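Local coordinates for protein molybdopterin adenylyltransferase (PDB 4LHB) that catalyses the ATP-dependent adenylylation of molybdopterin, a step in the biosynthesis of the molybdenum cofactor, and works as a homohexamer, at residues C[109-114]-C[156-161]; C[127-132]-C[166-171]. All coordinates share one frame; numbering follows the deposited sequence.

Contact 1: residues C[109-114]-C[156-161]; sequences ESIKPL and VFSLPG. With SO4 (sulfate ion), chain F.
Ile111 reaches from the helix onto strand 153-159 with both of its methyl groups, overlapping the side chains of Val156 and Ser158. CG2 of Ile111 meets CG1 of Val156 at 4.0 Å, an apolar contact between two beta-branched side chains that cross obliquely. The other arm runs further along the strand: CG1 of Ile111 lies beside its own backbone N (chi1 -68°) and the chain is extended at chi2 (167°), which carries CD1 of Ile111 to 3.7 Å from OG of Ser158. Isoleucine suits the place because its two branches touch two strand residues that face the same way, while Phe157 between them points to the other side of the sheet. Serine is small enough to sit against the CD1 methyl, and its buried hydroxyl is satisfied by a hydrogen bond with OG1 of Thr95. Past the strand end, the backbone N of Gly161 donates a nearly straight hydrogen bond of 3.1 Å to O4 of a sulfate ion, probably from the crystallisation liquor, which Thr99 N also binds. Within the mixed sheet, strand 153-159 runs between strands 92-96 and 143-148; helix 75-87 covers Val156 through Leu82, and helix 163-184 packs on Phe157 from the opposite face.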
loop_
_atom_site.group_PDB
_atom_site.type_symbol
_atom_site.label_atom_id
_atom_site.label_comp_id
_atom_site.label_asym_id
_atom_site.label_seq_id
_atom_site.Cartn_x
_atom_site.Cartn_y
_atom_site.Cartn_z
ATOM N N GLU C 109 9.000 4.064 9.983
ATOM C CA GLU C 109 8.715 2.784 9.306
ATOM C C GLU C 109 8.212 1.721 10.312
ATOM O O GLU C 109 7.344 0.936 9.990
ATOM C CB GLU C 109 9.959 2.285 8.565
ATOM C CG GLU C 109 10.383 3.182 7.418
ATOM C CD GLU C 109 11.237 4.392 7.826
ATOM O OE1 GLU C 109 11.618 4.586 9.045
ATOM O OE2 GLU C 109 11.518 5.167 6.886
ATOM N N SER C 110 8.702 1.728 11.548
ATOM C CA SER C 110 8.241 0.703 12.479
ATOM C C SER C 110 6.808 0.976 13.016
ATOM O O SER C 110 5.979 0.066 13.120
ATOM C CB SER C 110 9.261 0.521 13.610
ATOM O OG SER C 110 10.582 0.531 13.085
ATOM N N ILE C 111 6.526 2.248 13.291
ATOM C CA ILE C 111 5.296 2.680 13.968
ATOM C C ILE C 111 4.147 2.962 12.988
ATOM O O ILE C 111 3.064 2.426 13.121
ATOM C CB ILE C 111 5.597 3.934 14.851
ATOM C CG1 ILE C 111 6.500 3.519 16.003
ATOM C CG2 ILE C 111 4.333 4.560 15.413
ATOM C CD1 ILE C 111 7.113 4.710 16.728
ATOM N N LYS C 112 4.387 3.801 11.998
ATOM C CA LYS C 112 3.320 4.275 11.108
ATOM C C LYS C 112 2.364 3.198 10.601
ATOM O O LYS C 112 1.178 3.436 10.546
ATOM C CB LYS C 112 3.945 5.010 9.935
ATOM C CG LYS C 112 2.968 5.595 8.950
ATOM C CD LYS C 112 3.673 6.674 8.099
ATOM C CE LYS C 112 2.845 7.094 6.888
ATOM N NZ LYS C 112 3.403 8.287 6.209
ATOM N N PRO C 113 2.864 2.000 10.248
ATOM C CA PRO C 113 1.905 1.028 9.743
ATOM C C PRO C 113 0.882 0.517 10.799
ATOM O O PRO C 113 -0.094 -0.133 10.450
ATOM C CB PRO C 113 2.809 -0.112 9.188
ATOM C CG PRO C 113 4.236 0.375 9.261
ATOM C CD PRO C 113 4.235 1.442 10.319
ATOM N N LEU C 114 1.084 0.821 12.068
ATOM C CA LEU C 114 0.109 0.495 13.106
ATOM C C LEU C 114 -1.076 1.508 13.271
ATOM O O LEU C 114 -2.122 1.162 13.867
ATOM C CB LEU C 114 0.822 0.351 14.453
ATOM C CG LEU C 114 1.908 -0.732 14.541
ATOM C CD1 LEU C 114 2.470 -0.858 15.962
ATOM C CD2 LEU C 114 1.359 -2.064 14.024
ATOM N N VAL C 156 0.302 8.586 19.181
ATOM C CA VAL C 156 1.756 8.490 19.125
ATOM C C VAL C 156 2.271 9.622 18.257
ATOM O O VAL C 156 1.754 9.854 17.185
ATOM C CB VAL C 156 2.230 7.101 18.563
ATOM C CG1 VAL C 156 3.777 7.011 18.566
ATOM C CG2 VAL C 156 1.531 5.962 19.328
ATOM N N PHE C 157 3.212 10.374 18.800
ATOM C CA PHE C 157 3.889 11.421 18.114
ATOM C C PHE C 157 5.347 10.913 17.947
ATOM O O PHE C 157 5.968 10.379 18.910
ATOM C CB PHE C 157 3.905 12.682 19.006
ATOM C CG PHE C 157 2.552 13.293 19.244
ATOM C CD1 PHE C 157 1.989 14.161 18.317
ATOM C CD2 PHE C 157 1.849 13.026 20.410
ATOM C CE1 PHE C 157 0.728 14.703 18.548
ATOM C CE2 PHE C 157 0.604 13.595 20.647
ATOM C CZ PHE C 157 0.037 14.410 19.718
ATOM N N SER C 158 5.906 11.097 16.762
ATOM C CA SER C 158 7.301 10.748 16.550
ATOM C C SER C 158 8.014 11.944 16.044
ATOM O O SER C 158 7.687 12.502 15.001
ATOM C CB SER C 158 7.450 9.552 15.597
ATOM O OG SER C 158 6.966 8.413 16.300
ATOM N N LEU C 159 9.008 12.336 16.824
ATOM C CA LEU C 159 9.744 13.563 16.618
ATOM C C LEU C 159 11.199 13.273 16.288
ATOM O O LEU C 159 11.690 12.198 16.630
ATOM C CB LEU C 159 9.683 14.355 17.923
ATOM C CG LEU C 159 8.308 14.648 18.509
ATOM C CD1 LEU C 159 8.539 15.344 19.856
ATOM C CD2 LEU C 159 7.524 15.525 17.550
ATOM N N PRO C 160 11.873 14.220 15.617
ATOM C CA PRO C 160 13.314 14.109 15.419
ATOM C C PRO C 160 14.055 14.180 16.722
ATOM O O PRO C 160 13.461 14.384 17.773
ATOM C CB PRO C 160 13.679 15.326 14.552
ATOM C CG PRO C 160 12.413 15.704 13.867
ATOM C CD PRO C 160 11.290 15.299 14.788
ATOM N N GLY C 161 15.356 13.992 16.629
ATOM C CA GLY C 161 16.220 13.776 17.767
ATOM C C GLY C 161 16.745 15.046 18.368
ATOM O O GLY C 161 16.877 15.111 19.579
HETATM S S SO4 F . 16.682 12.074 13.895
HETATM O O1 SO4 F . 17.664 11.640 14.904
HETATM O O2 SO4 F . 17.040 11.642 12.533
HETATM O O3 SO4 F . 15.391 11.410 14.209
HETATM O O4 SO4 F . 16.584 13.569 13.861
#

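Contact 2: residues C[127-132]-C[166-171]; sequences AKSYEE and VKTGLE
Thr168 is the first residue of 166-171 to meet helix 127-132, and its methyl does the touching. CG2 of Thr168, anti to the backbone N, rests 3.5 Å from CG of Lys128, against the root of that long chain. Ser129 closes in on the same methyl, its OG 4.0 Å from CG2 of Thr168. Threonine suits this position by dividing its work: the methyl faces the other helix, while OG1 is hydrogen-bonded to the backbone O of Asn164, one turn earlier. Ser129 does likewise with the O of Phe125, and both hydroxyls are thereby satisfied within their own helices. The two short segments are 10.2 Å apart at their axes and run at 140°, roughly antiparallel. This pairs helix 121-133 with helix 163-184, whose other side packs on helix 51-60 through Val166 and Leu170; within the chain, helix 121-133 lies outside helix 163-184 in this alpha/beta domain of the MoaB/Mog family. One turn on, Glu171 reaches across the outer half of Lys128 at about a right angle, OE2 of Glu171 lying 4.1 Å from CE of Lys128. Lysine suits the edge by offering methylenes to the threonine and a charged end beyond: bends at chi2 (68°) and chi4 turn its NZ back to a salt bridge with OE1 of Glu131. NZ of Lys128 stays 4.9 Å from OE2 of Glu171, a probably modest attraction. Exposed Glu171 can also reach another chain, its OE1 hydrogen-bonded to OH of Tyr135 of a neighbouring subunit.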
loop_
_atom_site.group_PDB
_atom_site.type_symbol
_atom_site.label_atom_id
_atom_site.label_comp_id
_atom_site.label_asym_id
_atom_site.label_seq_id
_atom_site.Cartn_x
_atom_site.Cartn_y
_atom_site.Cartn_z
ATOM N N ALA C 127 5.668 23.220 8.891
ATOM C CA ALA C 127 5.343 24.656 8.691
ATOM C C ALA C 127 5.971 25.500 9.790
ATOM O O ALA C 127 6.626 26.483 9.502
ATOM C CB ALA C 127 3.846 24.908 8.604
ATOM N N LYS C 128 5.821 25.115 11.041
ATOM C CA LYS C 128 6.422 25.925 12.087
ATOM C C LYS C 128 7.945 25.915 11.933
ATOM O O LYS C 128 8.592 26.949 12.036
ATOM C CB LYS C 128 6.015 25.439 13.493
ATOM C CG LYS C 128 6.467 26.349 14.641
ATOM C CD LYS C 128 5.743 27.701 14.651
ATOM C CE LYS C 128 6.298 28.690 15.692
ATOM N NZ LYS C 128 7.275 29.681 15.132
ATOM N N SER C 129 8.517 24.744 11.677
ATOM C CA SER C 129 9.961 24.583 11.579
ATOM C C SER C 129 10.563 25.386 10.460
ATOM O O SER C 129 11.699 25.819 10.560
ATOM C CB SER C 129 10.318 23.125 11.355
ATOM O OG SER C 129 10.139 22.398 12.543
ATOM N N TYR C 130 9.824 25.550 9.374
ATOM C CA TYR C 130 10.329 26.290 8.244
ATOM C C TYR C 130 10.802 27.688 8.658
ATOM O O TYR C 130 11.770 28.187 8.125
ATOM C CB TYR C 130 9.265 26.358 7.168
ATOM C CG TYR C 130 9.658 27.128 5.941
ATOM C CD1 TYR C 130 9.879 26.483 4.719
ATOM C CD2 TYR C 130 9.778 28.514 5.984
ATOM C CE1 TYR C 130 10.224 27.211 3.573
ATOM C CE2 TYR C 130 10.122 29.248 4.858
ATOM C CZ TYR C 130 10.341 28.605 3.653
ATOM O OH TYR C 130 10.673 29.386 2.566
ATOM N N GLU C 131 10.142 28.312 9.619
ATOM C CA GLU C 131 10.550 29.643 10.070
ATOM C C GLU C 131 11.975 29.639 10.655
ATOM O O GLU C 131 12.723 30.593 10.449
ATOM C CB GLU C 131 9.560 30.194 11.102
ATOM C CG GLU C 131 8.120 30.295 10.605
ATOM C CD GLU C 131 7.098 30.465 11.737
ATOM O OE1 GLU C 131 7.498 30.750 12.900
ATOM O OE2 GLU C 131 5.880 30.309 11.457
ATOM N N GLU C 132 12.351 28.579 11.374
ATOM C CA GLU C 132 13.674 28.555 11.976
ATOM C C GLU C 132 14.715 27.838 11.090
ATOM O O GLU C 132 15.920 28.030 11.291
ATOM C CB GLU C 132 13.602 28.013 13.412
ATOM C CG GLU C 132 12.420 28.594 14.207
ATOM C CD GLU C 132 12.773 29.000 15.633
ATOM O OE1 GLU C 132 11.849 29.078 16.471
ATOM O OE2 GLU C 132 13.969 29.242 15.914
ATOM N N VAL C 166 12.766 19.009 18.928
ATOM C CA VAL C 166 11.850 18.550 19.961
ATOM C C VAL C 166 11.001 19.677 20.589
ATOM O O VAL C 166 9.804 19.499 20.876
ATOM C CB VAL C 166 12.568 17.742 21.012
ATOM C CG1 VAL C 166 11.705 17.639 22.249
ATOM C CG2 VAL C 166 12.863 16.378 20.431
ATOM N N LYS C 167 11.591 20.856 20.743
ATOM C CA LYS C 167 10.871 21.993 21.327
ATOM C C LYS C 167 9.774 22.462 20.389
ATOM O O LYS C 167 8.680 22.750 20.850
ATOM C CB LYS C 167 11.814 23.149 21.648
ATOM C CG LYS C 167 12.704 22.948 22.863
ATOM C CD LYS C 167 13.744 24.078 23.008
ATOM C CE LYS C 167 13.110 25.482 22.949
ATOM N NZ LYS C 167 14.033 26.549 23.443
ATOM N N THR C 168 10.043 22.513 19.085
ATOM C CA THR C 168 8.994 22.882 18.142
ATOM C C THR C 168 7.866 21.854 18.186
ATOM O O THR C 168 6.696 22.220 18.174
ATOM C CB THR C 168 9.515 22.996 16.710
ATOM O OG1 THR C 168 10.860 23.504 16.718
ATOM C CG2 THR C 168 8.659 23.939 15.895
ATOM N N GLY C 169 8.198 20.565 18.278
ATOM C CA GLY C 169 7.156 19.526 18.419
ATOM C C GLY C 169 6.318 19.627 19.696
ATOM O O GLY C 169 5.071 19.432 19.711
ATOM N N LEU C 170 7.017 19.942 20.774
ATOM C CA LEU C 170 6.365 20.155 22.059
ATOM C C LEU C 170 5.399 21.347 22.037
ATOM O O LEU C 170 4.324 21.303 22.628
ATOM C CB LEU C 170 7.412 20.304 23.152
ATOM C CG LEU C 170 8.032 18.974 23.573
ATOM C CD1 LEU C 170 9.296 19.195 24.408
ATOM C CD2 LEU C 170 7.020 18.075 24.267
ATOM N N GLU C 171 5.738 22.406 21.347
ATOM C CA GLU C 171 4.780 23.483 21.248
ATOM C C GLU C 171 3.431 22.904 20.729
ATOM O O GLU C 171 2.344 23.211 21.245
ATOM C CB GLU C 171 5.300 24.554 20.293
ATOM C CG GLU C 171 5.880 25.833 20.895
ATOM C CD GLU C 171 5.757 27.011 19.898
ATOM O OE1 GLU C 171 4.620 27.285 19.410
ATOM O OE2 GLU C 171 6.792 27.662 19.588
#

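Overall arrangement
Contact 1 is the core contact, its touching residues all buried, whereas contact 2 is only partly buried, further from the centre of the chain and beside a subunit interface. Their centres are about 17 Å apart. Strand 153-159 leads through a short turn into helix 163-184, so one continuous piece of chain supplies the second segment of both contacts. They also touch: Leu159 packs on Gly169, where the absence of a side chain lets the leucine methyl rest on the helix backbone, and Pro160 meets Val166. Chemistry follows position. The helix-on-sheet contact relies on branched aliphatic groups and a small hydroxyl, the helix-on-helix contact on a threonine methyl and lysine methylenes bordered by charged groups.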